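Local coordinates for RNA-directed RNA polymerase (Infectious pancreatic necrosis virus, PDB 3ZED), which probably replicates and transcribes the viral RNA genome as an RNA-directed RNA polymerase, and occurs both free and covalently attached to the genomic RNA, at residues V177-K185 with L507-F515; E407-M418 with F475-I486. All blocks are in the same frame, centred on the assembly; numbering follows the deposited sequence.

Contact 1: residues V177-K185 with L507-F515. With K (potassium ion), chain K.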
loop_
_atom_site.group_PDB
_atom_site.type_symbol
_atom_site.label_atom_id
_atom_site.label_comp_id
_atom_site.label_asym_id
_atom_site.label_seq_id
_atom_site.Cartn_x
_atom_site.Cartn_y
_atom_site.Cartn_z
ATOM N N VAL B 177 8.194 11.567 -14.110
ATOM C CA VAL B 177 8.980 10.480 -13.473
ATOM C C VAL B 177 9.032 9.247 -14.426
ATOM O O VAL B 177 10.103 8.672 -14.642
ATOM C CB VAL B 177 8.449 10.109 -12.044
ATOM C CG1 VAL B 177 9.028 8.784 -11.550
ATOM C CG2 VAL B 177 8.737 11.220 -11.040
ATOM N N ALA B 178 7.892 8.894 -15.036
ATOM C CA ALA B 178 7.789 7.750 -15.939
ATOM C C ALA B 178 8.523 7.928 -17.266
ATOM O O ALA B 178 9.055 6.938 -17.778
ATOM C CB ALA B 178 6.323 7.438 -16.230
ATOM N N THR B 179 8.489 9.142 -17.874
ATOM C CA THR B 179 8.989 9.332 -19.243
ATOM C C THR B 179 9.977 10.505 -19.441
ATOM O O THR B 179 10.477 10.679 -20.549
ATOM C CB THR B 179 7.773 9.569 -20.201
ATOM O OG1 THR B 179 7.174 10.830 -19.891
ATOM C CG2 THR B 179 6.704 8.466 -20.118
ATOM N N GLY B 180 10.224 11.293 -18.404
ATOM C CA GLY B 180 11.051 12.495 -18.511
ATOM C C GLY B 180 12.548 12.323 -18.454
ATOM O O GLY B 180 13.121 11.685 -19.321
ATOM N N ARG B 181 13.187 12.892 -17.428
ATOM C CA ARG B 181 14.647 12.869 -17.256
ATOM C C ARG B 181 15.216 11.443 -17.150
ATOM O O ARG B 181 16.341 11.198 -17.594
ATOM C CB ARG B 181 15.052 13.689 -16.013
ATOM C CG ARG B 181 14.545 13.150 -14.665
ATOM C CD ARG B 181 15.172 13.948 -13.530
ATOM N NE ARG B 181 14.825 13.438 -12.209
ATOM C CZ ARG B 181 15.517 12.513 -11.546
ATOM N NH1 ARG B 181 16.600 11.973 -12.087
ATOM N NH2 ARG B 181 15.118 12.109 -10.349
ATOM N N ASN B 182 14.446 10.517 -16.545
ATOM C CA ASN B 182 14.884 9.152 -16.322
ATOM C C ASN B 182 13.733 8.194 -16.660
ATOM O O ASN B 182 13.028 7.718 -15.760
ATOM C CB ASN B 182 15.391 9.001 -14.860
ATOM C CG ASN B 182 15.987 7.649 -14.565
ATOM O OD1 ASN B 182 16.771 7.106 -15.340
ATOM N ND2 ASN B 182 15.574 7.049 -13.467
ATOM N N PRO B 183 13.517 7.918 -17.973
ATOM C CA PRO B 183 12.418 7.020 -18.374
ATOM C C PRO B 183 12.483 5.641 -17.733
ATOM O O PRO B 183 13.564 5.091 -17.517
ATOM C CB PRO B 183 12.591 6.914 -19.901
ATOM C CG PRO B 183 13.303 8.165 -20.288
ATOM C CD PRO B 183 14.270 8.388 -19.161
ATOM N N ASN B 184 11.302 5.083 -17.438
ATOM C CA ASN B 184 11.147 3.768 -16.825
ATOM C C ASN B 184 11.820 2.698 -17.632
ATOM O O ASN B 184 11.895 2.796 -18.858
ATOM C CB ASN B 184 9.670 3.421 -16.665
ATOM C CG ASN B 184 8.953 4.251 -15.648
ATOM O OD1 ASN B 184 9.565 4.980 -14.862
ATOM N ND2 ASN B 184 7.638 4.185 -15.668
ATOM N N LYS B 185 12.318 1.671 -16.944
ATOM C CA LYS B 185 12.921 0.507 -17.598
ATOM C C LYS B 185 12.290 -0.755 -17.062
ATOM O O LYS B 185 12.059 -0.875 -15.862
ATOM C CB LYS B 185 14.439 0.463 -17.393
ATOM C CG LYS B 185 15.190 1.548 -18.141
ATOM C CD LYS B 185 16.649 1.526 -17.822
ATOM C CE LYS B 185 17.355 2.554 -18.684
ATOM N NZ LYS B 185 18.815 2.410 -18.580
ATOM N N LEU B 507 22.642 4.991 -10.258
ATOM C CA LEU B 507 21.748 3.835 -10.245
ATOM C C LEU B 507 20.355 4.237 -10.756
ATOM O O LEU B 507 19.608 3.371 -11.192
ATOM C CB LEU B 507 21.668 3.147 -8.867
ATOM C CG LEU B 507 23.001 2.651 -8.257
ATOM C CD1 LEU B 507 22.840 2.298 -6.789
ATOM C CD2 LEU B 507 23.604 1.504 -9.022
ATOM N N GLU B 508 20.032 5.552 -10.769
ATOM C CA GLU B 508 18.754 6.023 -11.307
ATOM C C GLU B 508 18.640 5.633 -12.781
ATOM O O GLU B 508 17.667 4.981 -13.170
ATOM C CB GLU B 508 18.607 7.539 -11.162
ATOM C CG GLU B 508 18.168 8.051 -9.804
ATOM C CD GLU B 508 17.725 9.503 -9.881
ATOM O OE1 GLU B 508 18.465 10.335 -10.457
ATOM O OE2 GLU B 508 16.593 9.794 -9.442
ATOM N N GLU B 509 19.669 5.986 -13.588
ATOM C CA GLU B 509 19.724 5.675 -15.007
ATOM C C GLU B 509 19.890 4.178 -15.239
ATOM O O GLU B 509 19.277 3.646 -16.160
ATOM C CB GLU B 509 20.858 6.462 -15.687
ATOM C CG GLU B 509 21.008 6.182 -17.174
ATOM C CD GLU B 509 22.046 7.009 -17.914
ATOM O OE1 GLU B 509 22.873 7.693 -17.265
ATOM O OE2 GLU B 509 22.026 6.964 -19.163
ATOM N N LYS B 510 20.715 3.503 -14.428
ATOM C CA LYS B 510 20.939 2.064 -14.587
ATOM C C LYS B 510 19.611 1.267 -14.385
ATOM O O LYS B 510 19.372 0.321 -15.120
ATOM C CB LYS B 510 22.050 1.582 -13.612
ATOM C CG LYS B 510 22.360 0.070 -13.593
ATOM C CD LYS B 510 23.133 -0.413 -14.800
ATOM C CE LYS B 510 23.245 -1.927 -14.864
ATOM N NZ LYS B 510 24.422 -2.406 -14.098
ATOM N N THR B 511 18.743 1.687 -13.438
ATOM C CA THR B 511 17.507 0.965 -13.101
ATOM C C THR B 511 16.214 1.533 -13.746
ATOM O O THR B 511 15.186 0.852 -13.738
ATOM C CB THR B 511 17.318 0.944 -11.562
ATOM O OG1 THR B 511 17.164 2.285 -11.085
ATOM C CG2 THR B 511 18.455 0.246 -10.823
ATOM N N GLY B 512 16.250 2.782 -14.212
ATOM C CA GLY B 512 15.074 3.471 -14.754
ATOM C C GLY B 512 14.142 3.904 -13.628
ATOM O O GLY B 512 12.996 4.301 -13.877
ATOM N N ILE B 513 14.639 3.819 -12.359
ATOM C CA ILE B 513 13.882 4.120 -11.147
ATOM C C ILE B 513 14.468 5.376 -10.498
ATOM O O ILE B 513 15.642 5.397 -10.128
ATOM C CB ILE B 513 13.850 2.893 -10.176
ATOM C CG1 ILE B 513 13.204 1.668 -10.856
ATOM C CG2 ILE B 513 13.083 3.231 -8.875
ATOM C CD1 ILE B 513 13.581 0.281 -10.252
ATOM N N ASN B 514 13.643 6.426 -10.380
ATOM C CA ASN B 514 14.008 7.688 -9.735
ATOM C C ASN B 514 13.956 7.525 -8.235
ATOM O O ASN B 514 13.036 6.896 -7.714
ATOM C CB ASN B 514 13.049 8.815 -10.156
ATOM C CG ASN B 514 13.021 9.153 -11.618
ATOM O OD1 ASN B 514 13.234 8.311 -12.478
ATOM N ND2 ASN B 514 12.697 10.383 -11.935
ATOM N N PHE B 515 14.902 8.124 -7.530
ATOM C CA PHE B 515 14.904 8.068 -6.069
ATOM C C PHE B 515 15.635 9.263 -5.536
ATOM O O PHE B 515 16.398 9.909 -6.266
ATOM C CB PHE B 515 15.562 6.760 -5.553
ATOM C CG PHE B 515 16.949 6.464 -6.099
ATOM C CD1 PHE B 515 18.062 7.159 -5.636
ATOM C CD2 PHE B 515 17.143 5.475 -7.057
ATOM C CE1 PHE B 515 19.335 6.905 -6.164
ATOM C CE2 PHE B 515 18.418 5.194 -7.555
ATOM C CZ PHE B 515 19.507 5.909 -7.107
HETATM K K K K . 11.607 6.537 -13.882
HETATM O O HOH W 1 11.877 10.538 -15.027
HETATM O O HOH W 2 11.422 1.922 -14.003
HETATM O O HOH W 3 13.609 -1.476 -13.397
HETATM O O HOH W 4 20.453 -0.455 -17.642
#
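V177, N182 and N184 meet G512 and N514 around a potassium ion. The metal is bound by three backbone oxygens, V177 O, N182 O and G512 O (2.6 Å), and by the amide oxygens N184 OD1 and N514 OD1. N409 OD1 completes the six ligands. N184 ND2 bonds to A408 O, which holds the amide with OD1 toward the metal. N514 OD1 also accepts a hydrogen bond from N182 ND2 at 2.8 Å, with the donor 44° out of the carbonyl plane. With chi1 at -175°, N182 turns its amide away from its own backbone N and across to N514.

Further out, R181 forms a two-pronged salt bridge with E508. R181 NH2 meets E508 OE2 at 2.9 Å on the syn side, while NH1 takes OE1. F515 N uses the anti lone pair of OE2. R181 NH2 also forms a salt bridge with E404, its strongest polar partner, which accepts a bond from N514 ND2 too. K185 NZ ends 2.8 Å from E509 O. In the palm domain, the site joins the end of helix 164-179 to the turn between helix 507-511 and strand 515-521. All six ligands are neutral oxygens. Their dipoles point inward, and the ion probably offsets the negative ends.

Contact 2: residues E407-M418 with F475-I486. With K (potassium ion), chain K.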
loop_
_atom_site.group_PDB
_atom_site.type_symbol
_atom_site.label_atom_id
_atom_site.label_comp_id
_atom_site.label_asym_id
_atom_site.label_seq_id
_atom_site.Cartn_x
_atom_site.Cartn_y
_atom_site.Cartn_z
ATOM N N GLU B 407 5.251 4.807 -7.458
ATOM C CA GLU B 407 4.264 4.209 -8.368
ATOM C C GLU B 407 4.490 4.555 -9.859
ATOM O O GLU B 407 4.283 3.697 -10.717
ATOM C CB GLU B 407 2.843 4.651 -7.959
ATOM C CG GLU B 407 2.327 4.003 -6.677
ATOM C CD GLU B 407 2.606 4.727 -5.368
ATOM O OE1 GLU B 407 3.664 5.386 -5.254
ATOM O OE2 GLU B 407 1.766 4.627 -4.444
ATOM N N ALA B 408 4.936 5.793 -10.157
ATOM C CA ALA B 408 5.175 6.291 -11.528
ATOM C C ALA B 408 6.334 5.566 -12.225
ATOM O O ALA B 408 6.400 5.590 -13.459
ATOM C CB ALA B 408 5.444 7.800 -11.502
ATOM N N ASN B 409 7.244 4.927 -11.455
ATOM C CA ASN B 409 8.413 4.181 -11.979
ATOM C C ASN B 409 8.046 2.742 -12.401
ATOM O O ASN B 409 8.857 2.039 -13.014
ATOM C CB ASN B 409 9.517 4.114 -10.925
ATOM C CG ASN B 409 10.097 5.454 -10.556
ATOM O OD1 ASN B 409 10.960 6.005 -11.237
ATOM N ND2 ASN B 409 9.669 5.989 -9.443
ATOM N N CYS B 410 6.846 2.293 -12.026
ATOM C CA CYS B 410 6.402 0.931 -12.294
ATOM C C CYS B 410 6.000 0.704 -13.748
ATOM O O CYS B 410 5.255 1.490 -14.329
ATOM C CB CYS B 410 5.268 0.558 -11.350
ATOM S SG CYS B 410 4.952 -1.216 -11.238
ATOM N N THR B 411 6.534 -0.375 -14.340
ATOM C CA THR B 411 6.162 -0.836 -15.670
ATOM C C THR B 411 5.222 -2.039 -15.484
ATOM O O THR B 411 5.336 -2.722 -14.454
ATOM C CB THR B 411 7.381 -1.230 -16.539
ATOM O OG1 THR B 411 7.957 -2.427 -16.015
ATOM C CG2 THR B 411 8.418 -0.113 -16.677
ATOM N N PRO B 412 4.349 -2.392 -16.468
ATOM C CA PRO B 412 3.532 -3.610 -16.306
ATOM C C PRO B 412 4.417 -4.843 -16.049
ATOM O O PRO B 412 4.015 -5.734 -15.302
ATOM C CB PRO B 412 2.775 -3.704 -17.634
ATOM C CG PRO B 412 2.714 -2.268 -18.126
ATOM C CD PRO B 412 4.059 -1.713 -17.750
ATOM N N GLN B 413 5.663 -4.829 -16.581
ATOM C CA GLN B 413 6.663 -5.892 -16.450
ATOM C C GLN B 413 7.171 -6.049 -15.015
ATOM O O GLN B 413 7.511 -7.165 -14.631
ATOM C CB GLN B 413 7.835 -5.683 -17.424
ATOM C CG GLN B 413 7.461 -6.012 -18.904
ATOM C CD GLN B 413 6.592 -4.943 -19.566
ATOM O OE1 GLN B 413 6.584 -3.765 -19.165
ATOM N NE2 GLN B 413 5.807 -5.330 -20.560
ATOM N N HIS B 414 7.200 -4.966 -14.218
ATOM C CA HIS B 414 7.557 -5.058 -12.794
ATOM C C HIS B 414 6.488 -5.866 -12.055
ATOM O O HIS B 414 6.820 -6.766 -11.283
ATOM C CB HIS B 414 7.689 -3.674 -12.154
ATOM C CG HIS B 414 8.951 -2.956 -12.492
ATOM N ND1 HIS B 414 8.957 -1.916 -13.404
ATOM C CD2 HIS B 414 10.205 -3.126 -12.003
ATOM C CE1 HIS B 414 10.214 -1.488 -13.452
ATOM N NE2 HIS B 414 11.001 -2.183 -12.624
ATOM N N MET B 415 5.196 -5.566 -12.325
ATOM C CA MET B 415 4.095 -6.291 -11.687
ATOM C C MET B 415 4.057 -7.743 -12.162
ATOM O O MET B 415 3.754 -8.632 -11.371
ATOM C CB MET B 415 2.752 -5.600 -11.948
ATOM C CG MET B 415 1.598 -6.308 -11.287
ATOM S SD MET B 415 0.157 -5.269 -11.191
ATOM C CE MET B 415 -1.026 -6.481 -10.679
ATOM N N GLN B 416 4.373 -7.977 -13.452
ATOM C CA GLN B 416 4.419 -9.315 -14.020
ATOM C C GLN B 416 5.480 -10.170 -13.294
ATOM O O GLN B 416 5.219 -11.338 -13.015
ATOM C CB GLN B 416 4.706 -9.237 -15.516
ATOM C CG GLN B 416 4.515 -10.569 -16.229
ATOM C CD GLN B 416 4.689 -10.399 -17.698
ATOM O OE1 GLN B 416 5.732 -9.937 -18.169
ATOM N NE2 GLN B 416 3.668 -10.758 -18.449
ATOM N N ALA B 417 6.661 -9.583 -12.989
ATOM C CA ALA B 417 7.745 -10.255 -12.248
ATOM C C ALA B 417 7.293 -10.570 -10.803
ATOM O O ALA B 417 7.619 -11.638 -10.278
ATOM C CB ALA B 417 9.004 -9.398 -12.245
ATOM N N MET B 418 6.500 -9.672 -10.188
ATOM C CA MET B 418 5.943 -9.914 -8.842
ATOM C C MET B 418 4.940 -11.092 -8.922
ATOM O O MET B 418 4.954 -11.962 -8.046
ATOM C CB MET B 418 5.284 -8.648 -8.273
ATOM C CG MET B 418 4.583 -8.864 -6.909
ATOM S SD MET B 418 5.609 -9.657 -5.628
ATOM C CE MET B 418 6.960 -8.438 -5.455
ATOM N N PHE B 475 -1.724 -4.273 -5.528
ATOM C CA PHE B 475 -0.294 -4.594 -5.652
ATOM C C PHE B 475 0.630 -3.383 -5.428
ATOM O O PHE B 475 1.829 -3.506 -5.675
ATOM C CB PHE B 475 -0.020 -5.240 -7.031
ATOM C CG PHE B 475 -0.242 -6.750 -7.057
ATOM C CD1 PHE B 475 -1.463 -7.302 -6.676
ATOM C CD2 PHE B 475 0.773 -7.609 -7.451
ATOM C CE1 PHE B 475 -1.657 -8.691 -6.667
ATOM C CE2 PHE B 475 0.577 -8.993 -7.454
ATOM C CZ PHE B 475 -0.634 -9.524 -7.059
ATOM N N THR B 476 0.108 -2.243 -4.913
ATOM C CA THR B 476 0.922 -1.029 -4.729
ATOM C C THR B 476 2.220 -1.331 -3.915
ATOM O O THR B 476 3.328 -1.082 -4.419
ATOM C CB THR B 476 0.104 0.138 -4.117
ATOM O OG1 THR B 476 -0.986 0.464 -4.992
ATOM C CG2 THR B 476 0.963 1.399 -3.911
ATOM N N PHE B 477 2.071 -1.868 -2.691
ATOM C CA PHE B 477 3.207 -2.208 -1.808
ATOM C C PHE B 477 4.183 -3.172 -2.499
ATOM O O PHE B 477 5.398 -2.929 -2.483
ATOM C CB PHE B 477 2.715 -2.841 -0.472
ATOM C CG PHE B 477 3.851 -3.380 0.387
ATOM C CD1 PHE B 477 4.366 -4.660 0.172
ATOM C CD2 PHE B 477 4.412 -2.604 1.396
ATOM C CE1 PHE B 477 5.467 -5.123 0.904
ATOM C CE2 PHE B 477 5.509 -3.072 2.138
ATOM C CZ PHE B 477 6.032 -4.318 1.879
ATOM N N LEU B 478 3.643 -4.293 -3.048
ATOM C CA LEU B 478 4.437 -5.361 -3.667
ATOM C C LEU B 478 5.265 -4.869 -4.849
ATOM O O LEU B 478 6.457 -5.157 -4.915
ATOM C CB LEU B 478 3.537 -6.550 -4.103
ATOM C CG LEU B 478 2.877 -7.343 -2.974
ATOM C CD1 LEU B 478 1.854 -8.318 -3.506
ATOM C CD2 LEU B 478 3.907 -8.060 -2.130
ATOM N N ASN B 479 4.651 -4.108 -5.754
ATOM C CA ASN B 479 5.344 -3.565 -6.927
ATOM C C ASN B 479 6.405 -2.533 -6.518
ATOM O O ASN B 479 7.486 -2.544 -7.074
ATOM C CB ASN B 479 4.348 -2.954 -7.915
ATOM C CG ASN B 479 3.393 -3.941 -8.525
ATOM O OD1 ASN B 479 3.668 -5.135 -8.600
ATOM N ND2 ASN B 479 2.261 -3.452 -9.011
ATOM N N ASN B 480 6.110 -1.676 -5.537
ATOM C CA ASN B 480 7.081 -0.696 -5.038
ATOM C C ASN B 480 8.249 -1.401 -4.345
ATOM O O ASN B 480 9.401 -1.020 -4.549
ATOM C CB ASN B 480 6.405 0.290 -4.078
ATOM C CG ASN B 480 5.641 1.406 -4.761
ATOM O OD1 ASN B 480 5.726 1.614 -5.964
ATOM N ND2 ASN B 480 4.862 2.142 -4.005
ATOM N N HIS B 481 7.953 -2.472 -3.559
ATOM C CA HIS B 481 8.977 -3.257 -2.856
ATOM C C HIS B 481 9.932 -3.935 -3.857
ATOM O O HIS B 481 11.138 -3.997 -3.604
ATOM C CB HIS B 481 8.309 -4.287 -1.929
ATOM C CG HIS B 481 9.217 -4.838 -0.864
ATOM N ND1 HIS B 481 9.248 -4.292 0.417
ATOM C CD2 HIS B 481 10.063 -5.896 -0.908
ATOM C CE1 HIS B 481 10.093 -5.045 1.107
ATOM N NE2 HIS B 481 10.630 -6.005 0.344
ATOM N N LEU B 482 9.401 -4.409 -5.001
ATOM C CA LEU B 482 10.218 -5.019 -6.052
ATOM C C LEU B 482 11.169 -3.960 -6.685
ATOM O O LEU B 482 12.355 -4.242 -6.906
ATOM C CB LEU B 482 9.326 -5.692 -7.107
ATOM C CG LEU B 482 9.961 -6.149 -8.450
ATOM C CD1 LEU B 482 11.232 -6.960 -8.234
ATOM C CD2 LEU B 482 9.022 -7.060 -9.154
ATOM N N MET B 483 10.658 -2.759 -6.950
ATOM C CA MET B 483 11.472 -1.670 -7.512
ATOM C C MET B 483 12.613 -1.290 -6.565
ATOM O O MET B 483 13.750 -1.163 -7.022
ATOM C CB MET B 483 10.617 -0.467 -7.883
ATOM C CG MET B 483 9.725 -0.752 -9.075
ATOM S SD MET B 483 8.902 0.712 -9.726
ATOM C CE MET B 483 7.721 1.043 -8.425
ATOM N N SER B 484 12.339 -1.216 -5.245
ATOM C CA SER B 484 13.386 -0.927 -4.252
ATOM C C SER B 484 14.408 -2.057 -4.192
ATOM O O SER B 484 15.595 -1.782 -4.041
ATOM C CB SER B 484 12.780 -0.698 -2.873
ATOM O OG SER B 484 12.018 0.493 -2.874
ATOM N N THR B 485 13.954 -3.314 -4.366
ATOM C CA THR B 485 14.804 -4.520 -4.413
ATOM C C THR B 485 15.833 -4.405 -5.564
ATOM O O THR B 485 17.004 -4.746 -5.379
ATOM C CB THR B 485 13.914 -5.776 -4.534
ATOM O OG1 THR B 485 13.237 -5.943 -3.290
ATOM C CG2 THR B 485 14.700 -7.043 -4.881
ATOM N N ILE B 486 15.378 -3.906 -6.735
ATOM C CA ILE B 486 16.205 -3.704 -7.922
ATOM C C ILE B 486 17.278 -2.637 -7.624
ATOM O O ILE B 486 18.456 -2.859 -7.925
ATOM C CB ILE B 486 15.332 -3.344 -9.166
ATOM C CG1 ILE B 486 14.468 -4.552 -9.592
ATOM C CG2 ILE B 486 16.211 -2.793 -10.329
ATOM C CD1 ILE B 486 13.386 -4.289 -10.678
HETATM K K K K . 11.607 6.537 -13.882
#
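M418, M415 and H414 on helix 412-418 pack against F475, L478, L482, M483 and I486. The two helix segments cross nearly at right angles, at 98°, with their axes 9.2 Å apart. M418 bends at chi2 and chi3 (52° and 61°), which curls its thioether over the other helix. Its CG touches L478 CB at 3.8 Å, and its CE lies near L482 CB. The M415 chain is extended and sets its methyl on one face of the F475 ring, with CE 4.0 Å from the ring centroid. L478 CD1 covers the opposite face. L332 and S336 of helix 326-340 border this end.

At the other end, M483 lies over the H414 ring. M483 SD stands 4.4 Å from the ring centroid, almost on the normal, and CG adds a CH-pi contact. I486 CD1 comes to the ring edge, 3.6 Å from H414 CD2. T411 N donates to H414 ND1 at 3.0 Å, which helps fix the ring's rotation. T411 and H414 also form the capping box of helix 412-418.

The polar edge is thin. N479 ND2 gives a weak bond to M415 SD, and Q469 is its stronger partner. N479 OD1 is buried against M415 CA at 3.3 Å and has no polar partner. E407 crosses T476 and N480 at a slant, its carboxylate nearly perpendicular to the N480 amide; S471 bonds to its OE2. N409 CB touches M483 SD, its OD1 binds the potassium ion, and E404 is its strongest polar partner. The crossing joins helices 412-426 and 476-493 of the palm domain mainly by thioether, methyl and ring contacts, with little polar bonding.

How the contacts relate
The centres of contact 1 and contact 2 are about 13 Å apart, and both lie in the palm domain. Along the chain the order is 177-185, 407-418, 475-486, 507-515, so contact 1 encloses contact 2. The two share the potassium ion. They also touch directly. N514 N lies 2.8 Å from N409 OD1, a probable hydrogen bond, and K185 O packs against H414 CE1. T511 of contact 1 packs on helix 476-493, which carries one side of contact 2. The ion therefore ties sequence-distant parts of the chain to the 3-10 segment before helix 412-426.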